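Local structure of TetR family transcriptional regulator (Mycobacterium smegmatis, 5XS9) at residues W71-R83 against F174-A186. The protein probably acts as a TetR-type transcriptional regulator of biotin-related genes, binding DNA through a helix-turn-helix domain. Numbering follows the deposited sequence.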
# COMPACT_ATOMS: atom_id res chain seq x y z
N TRP A 71 21.10 4.36 15.10
CA TRP A 71 19.75 3.86 14.85
C TRP A 71 19.08 4.57 13.66
O TRP A 71 18.42 3.90 12.88
CB TRP A 71 18.85 3.89 16.11
CG TRP A 71 18.49 5.20 16.64
CD1 TRP A 71 19.11 5.92 17.68
CD2 TRP A 71 17.42 6.05 16.16
NE1 TRP A 71 18.45 7.13 17.85
CE2 TRP A 71 17.41 7.21 16.96
CE3 TRP A 71 16.46 5.91 15.17
CZ2 TRP A 71 16.47 8.22 16.79
CZ3 TRP A 71 15.50 6.98 15.00
CH2 TRP A 71 15.55 8.09 15.78
N ARG A 72 19.27 5.86 13.51
CA ARG A 72 18.71 6.59 12.37
C ARG A 72 19.10 5.99 11.03
O ARG A 72 18.26 5.77 10.13
CB ARG A 72 19.06 8.10 12.41
CG ARG A 72 18.42 8.85 13.57
CD ARG A 72 18.98 10.25 13.64
NE ARG A 72 18.32 11.11 14.63
CZ ARG A 72 18.55 11.07 15.95
NH1 ARG A 72 19.38 10.20 16.50
NH2 ARG A 72 17.89 11.89 16.75
N GLU A 73 20.39 5.69 10.92
CA GLU A 73 20.96 5.16 9.72
C GLU A 73 20.58 3.71 9.56
O GLU A 73 20.37 3.22 8.46
CB GLU A 73 22.52 5.35 9.72
CG GLU A 73 22.98 6.73 9.24
CD GLU A 73 22.56 7.95 10.08
OE1 GLU A 73 21.86 8.88 9.53
OE2 GLU A 73 22.93 7.99 11.30
N GLN A 74 20.39 2.98 10.63
CA GLN A 74 19.80 1.68 10.46
C GLN A 74 18.41 1.67 9.77
O GLN A 74 18.09 0.75 8.96
CB GLN A 74 19.58 0.98 11.82
CG GLN A 74 20.89 0.67 12.60
CD GLN A 74 20.64 0.18 14.00
OE1 GLN A 74 19.68 -0.53 14.28
NE2 GLN A 74 21.54 0.57 14.91
N ILE A 75 17.56 2.61 10.18
CA ILE A 75 16.23 2.68 9.57
C ILE A 75 16.40 3.05 8.10
O ILE A 75 15.81 2.41 7.23
CB ILE A 75 15.38 3.70 10.27
CG1 ILE A 75 14.99 3.10 11.65
CG2 ILE A 75 14.15 4.00 9.40
CD1 ILE A 75 14.43 4.09 12.52
N HIS A 76 17.20 4.05 7.84
CA HIS A 76 17.43 4.44 6.44
C HIS A 76 17.93 3.26 5.61
O HIS A 76 17.41 2.99 4.53
CB HIS A 76 18.33 5.71 6.31
CG HIS A 76 17.63 6.99 6.68
ND1 HIS A 76 16.70 7.60 5.83
CD2 HIS A 76 17.74 7.80 7.76
CE1 HIS A 76 16.24 8.69 6.41
NE2 HIS A 76 16.85 8.84 7.58
N GLU A 77 18.92 2.54 6.12
CA GLU A 77 19.60 1.50 5.36
C GLU A 77 18.67 0.36 5.11
O GLU A 77 18.50 -0.11 3.96
CB GLU A 77 20.93 1.06 6.07
CG GLU A 77 21.86 0.22 5.24
CD GLU A 77 22.66 1.03 4.17
OE1 GLU A 77 22.64 2.27 4.14
OE2 GLU A 77 23.35 0.38 3.36
N SER A 78 17.93 -0.07 6.15
CA SER A 78 16.96 -1.13 5.97
C SER A 78 15.83 -0.83 5.00
O SER A 78 15.39 -1.70 4.23
CB SER A 78 16.37 -1.61 7.31
OG SER A 78 17.43 -2.29 8.00
N CYS A 79 15.30 0.37 5.07
CA CYS A 79 14.15 0.71 4.24
C CYS A 79 14.59 0.88 2.79
O CYS A 79 13.86 0.51 1.92
CB CYS A 79 13.58 2.04 4.77
SG CYS A 79 12.64 1.70 6.34
N ARG A 80 15.75 1.51 2.55
CA ARG A 80 16.25 1.63 1.17
C ARG A 80 16.46 0.26 0.58
O ARG A 80 16.06 -0.01 -0.56
CB ARG A 80 17.57 2.40 1.07
CG ARG A 80 17.51 3.89 1.27
CD ARG A 80 18.88 4.51 0.93
NE ARG A 80 19.93 4.14 1.88
CZ ARG A 80 20.41 4.92 2.88
NH1 ARG A 80 19.93 6.17 3.12
NH2 ARG A 80 21.35 4.41 3.70
N ALA A 81 17.03 -0.66 1.36
CA ALA A 81 17.31 -2.01 0.79
C ALA A 81 16.01 -2.70 0.52
O ALA A 81 15.87 -3.42 -0.48
CB ALA A 81 18.17 -2.85 1.72
N LEU A 82 15.02 -2.48 1.39
CA LEU A 82 13.74 -3.09 1.18
C LEU A 82 13.03 -2.54 -0.08
O LEU A 82 12.53 -3.30 -0.91
CB LEU A 82 12.87 -2.93 2.45
CG LEU A 82 11.42 -3.31 2.26
CD1 LEU A 82 11.18 -4.78 1.95
CD2 LEU A 82 10.64 -2.93 3.50
N ARG A 83 12.97 -1.21 -0.22
CA ARG A 83 12.35 -0.65 -1.41
C ARG A 83 13.04 -1.15 -2.72
O ARG A 83 12.40 -1.49 -3.71
CB ARG A 83 12.41 0.85 -1.33
CG ARG A 83 12.05 1.53 -2.66
CD ARG A 83 11.79 2.95 -2.40
NE ARG A 83 11.73 3.71 -3.64
CZ ARG A 83 12.73 4.37 -4.19
NH1 ARG A 83 13.91 4.40 -3.63
NH2 ARG A 83 12.53 5.03 -5.32
N PHE A 174 11.22 9.37 -1.30
CA PHE A 174 11.25 8.26 -0.37
C PHE A 174 11.99 8.63 0.91
O PHE A 174 11.47 8.41 2.02
CB PHE A 174 11.84 7.01 -1.06
CG PHE A 174 11.83 5.78 -0.21
CD1 PHE A 174 10.60 5.23 0.24
CD2 PHE A 174 13.04 5.19 0.24
CE1 PHE A 174 10.59 4.08 1.04
CE2 PHE A 174 13.04 4.02 1.02
CZ PHE A 174 11.82 3.47 1.45
N ARG A 175 13.14 9.25 0.74
CA ARG A 175 14.00 9.72 1.81
C ARG A 175 13.34 10.76 2.67
O ARG A 175 13.50 10.79 3.89
CB ARG A 175 15.35 10.29 1.22
CG ARG A 175 16.22 10.95 2.30
CD ARG A 175 17.66 11.25 1.88
NE ARG A 175 17.65 12.50 1.13
CZ ARG A 175 17.70 12.59 -0.18
NH1 ARG A 175 17.86 11.48 -0.90
NH2 ARG A 175 17.63 13.79 -0.78
N PHE A 176 12.54 11.60 2.07
CA PHE A 176 11.90 12.68 2.82
C PHE A 176 10.87 12.06 3.81
O PHE A 176 10.88 12.42 4.96
CB PHE A 176 11.13 13.65 1.88
CG PHE A 176 10.47 14.75 2.61
CD1 PHE A 176 11.15 15.93 2.86
CD2 PHE A 176 9.17 14.59 3.14
CE1 PHE A 176 10.57 16.93 3.62
CE2 PHE A 176 8.60 15.60 3.86
CZ PHE A 176 9.29 16.75 4.12
N GLY A 177 10.12 11.07 3.38
CA GLY A 177 9.11 10.40 4.25
C GLY A 177 9.79 9.59 5.33
O GLY A 177 9.37 9.56 6.46
N LEU A 178 10.86 8.90 4.98
CA LEU A 178 11.65 8.20 5.96
C LEU A 178 12.21 9.12 7.04
O LEU A 178 12.18 8.85 8.24
CB LEU A 178 12.83 7.48 5.31
CG LEU A 178 12.60 6.12 4.66
CD1 LEU A 178 13.95 5.47 4.36
CD2 LEU A 178 11.81 5.22 5.60
N GLN A 179 12.68 10.26 6.63
CA GLN A 179 13.13 11.24 7.58
C GLN A 179 12.08 11.78 8.52
O GLN A 179 12.38 12.03 9.69
CB GLN A 179 13.87 12.39 6.87
CG GLN A 179 14.68 13.29 7.78
CD GLN A 179 15.74 12.54 8.63
OE1 GLN A 179 16.45 11.64 8.15
NE2 GLN A 179 15.81 12.88 9.91
N LEU A 180 10.88 12.01 8.06
CA LEU A 180 9.78 12.36 8.94
C LEU A 180 9.54 11.29 9.96
O LEU A 180 9.32 11.60 11.12
CB LEU A 180 8.43 12.51 8.21
CG LEU A 180 8.18 13.74 7.38
CD1 LEU A 180 6.81 13.62 6.75
CD2 LEU A 180 8.24 14.99 8.25
N LEU A 181 9.56 10.02 9.52
CA LEU A 181 9.40 8.95 10.48
C LEU A 181 10.50 8.89 11.52
O LEU A 181 10.25 8.67 12.67
CB LEU A 181 9.31 7.60 9.76
CG LEU A 181 8.00 7.39 9.03
CD1 LEU A 181 8.20 6.20 8.12
CD2 LEU A 181 6.91 7.16 10.06
N VAL A 182 11.75 9.08 11.08
CA VAL A 182 12.87 9.09 11.96
C VAL A 182 12.80 10.21 12.95
O VAL A 182 13.05 9.98 14.11
CB VAL A 182 14.20 9.14 11.09
CG1 VAL A 182 15.39 9.53 11.86
CG2 VAL A 182 14.41 7.79 10.44
N ASP A 183 12.48 11.39 12.50
CA ASP A 183 12.29 12.50 13.42
C ASP A 183 11.15 12.26 14.40
O ASP A 183 11.31 12.62 15.57
CB ASP A 183 12.07 13.80 12.68
CG ASP A 183 13.35 14.31 12.02
OD1 ASP A 183 14.41 14.08 12.54
OD2 ASP A 183 13.30 14.93 10.97
N GLY A 184 10.07 11.61 13.96
CA GLY A 184 8.99 11.23 14.88
C GLY A 184 9.39 10.19 15.92
O GLY A 184 9.03 10.30 17.07
N LEU A 185 10.21 9.22 15.53
CA LEU A 185 10.74 8.28 16.46
C LEU A 185 11.61 8.97 17.48
O LEU A 185 11.51 8.66 18.68
CB LEU A 185 11.51 7.17 15.77
CG LEU A 185 10.74 6.17 14.93
CD1 LEU A 185 11.57 5.35 13.99
CD2 LEU A 185 9.89 5.22 15.80
N ALA A 186 12.46 9.89 17.02
CA ALA A 186 13.40 10.61 17.88
C ALA A 186 12.65 11.42 18.91
O ALA A 186 13.08 11.49 20.04
CB ALA A 186 14.31 11.52 17.06
O HOH W 1 16.58 12.88 13.51
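F174 presents one ring face to R83, while the opposite face, toward its rim, takes L178 CG from the next turn of the same helix. R83 CD stands 3.5 Å from the F174 ring centroid and 6° off the ring normal, a CH-pi contact made by an aliphatic chain stretched from CG to NE. The guanidinium beyond it forms a salt bridge with E147 of helix 129-155. The rim of the F174 ring meets the backbone, CZ lying 3.6 Å from C79 O.

At the far end the W71 indole turns its edge to helix 170-186, with CH2 3.6 Å from V182 O. R72 CG lies over the rim of one indole face, and the R72 guanidinium in turn sets a face over W71 CZ2. R72 NE is joined through a water to D183 OD1.

Between these ends H76 fits as a knob among R175, L178, Q179 and V182. Its NE2 donates to Q179 OE1 at 2.9 Å; the bond is bent, 137° at the hydrogen, and the donor stands out of the amide's carbonyl plane. V182 returns the packing as a knob among W71, R72, I75 and H76: CG1, anti to the backbone N, reaches R72 CG at 3.5 Å while CG2 faces I75 and H76. I75 and L185 meet tip to tip, CD1 to CD1.

These antiparallel helices (145°) belong to the helical regulatory domain of the TetR fold, and L181 and L185 also pack on the second subunit. The H76-Q179 bond places a proton on NE2, without settling whether ND1 is protonated as well, and restricts rotation of the imidazole within an otherwise largely apolar seam.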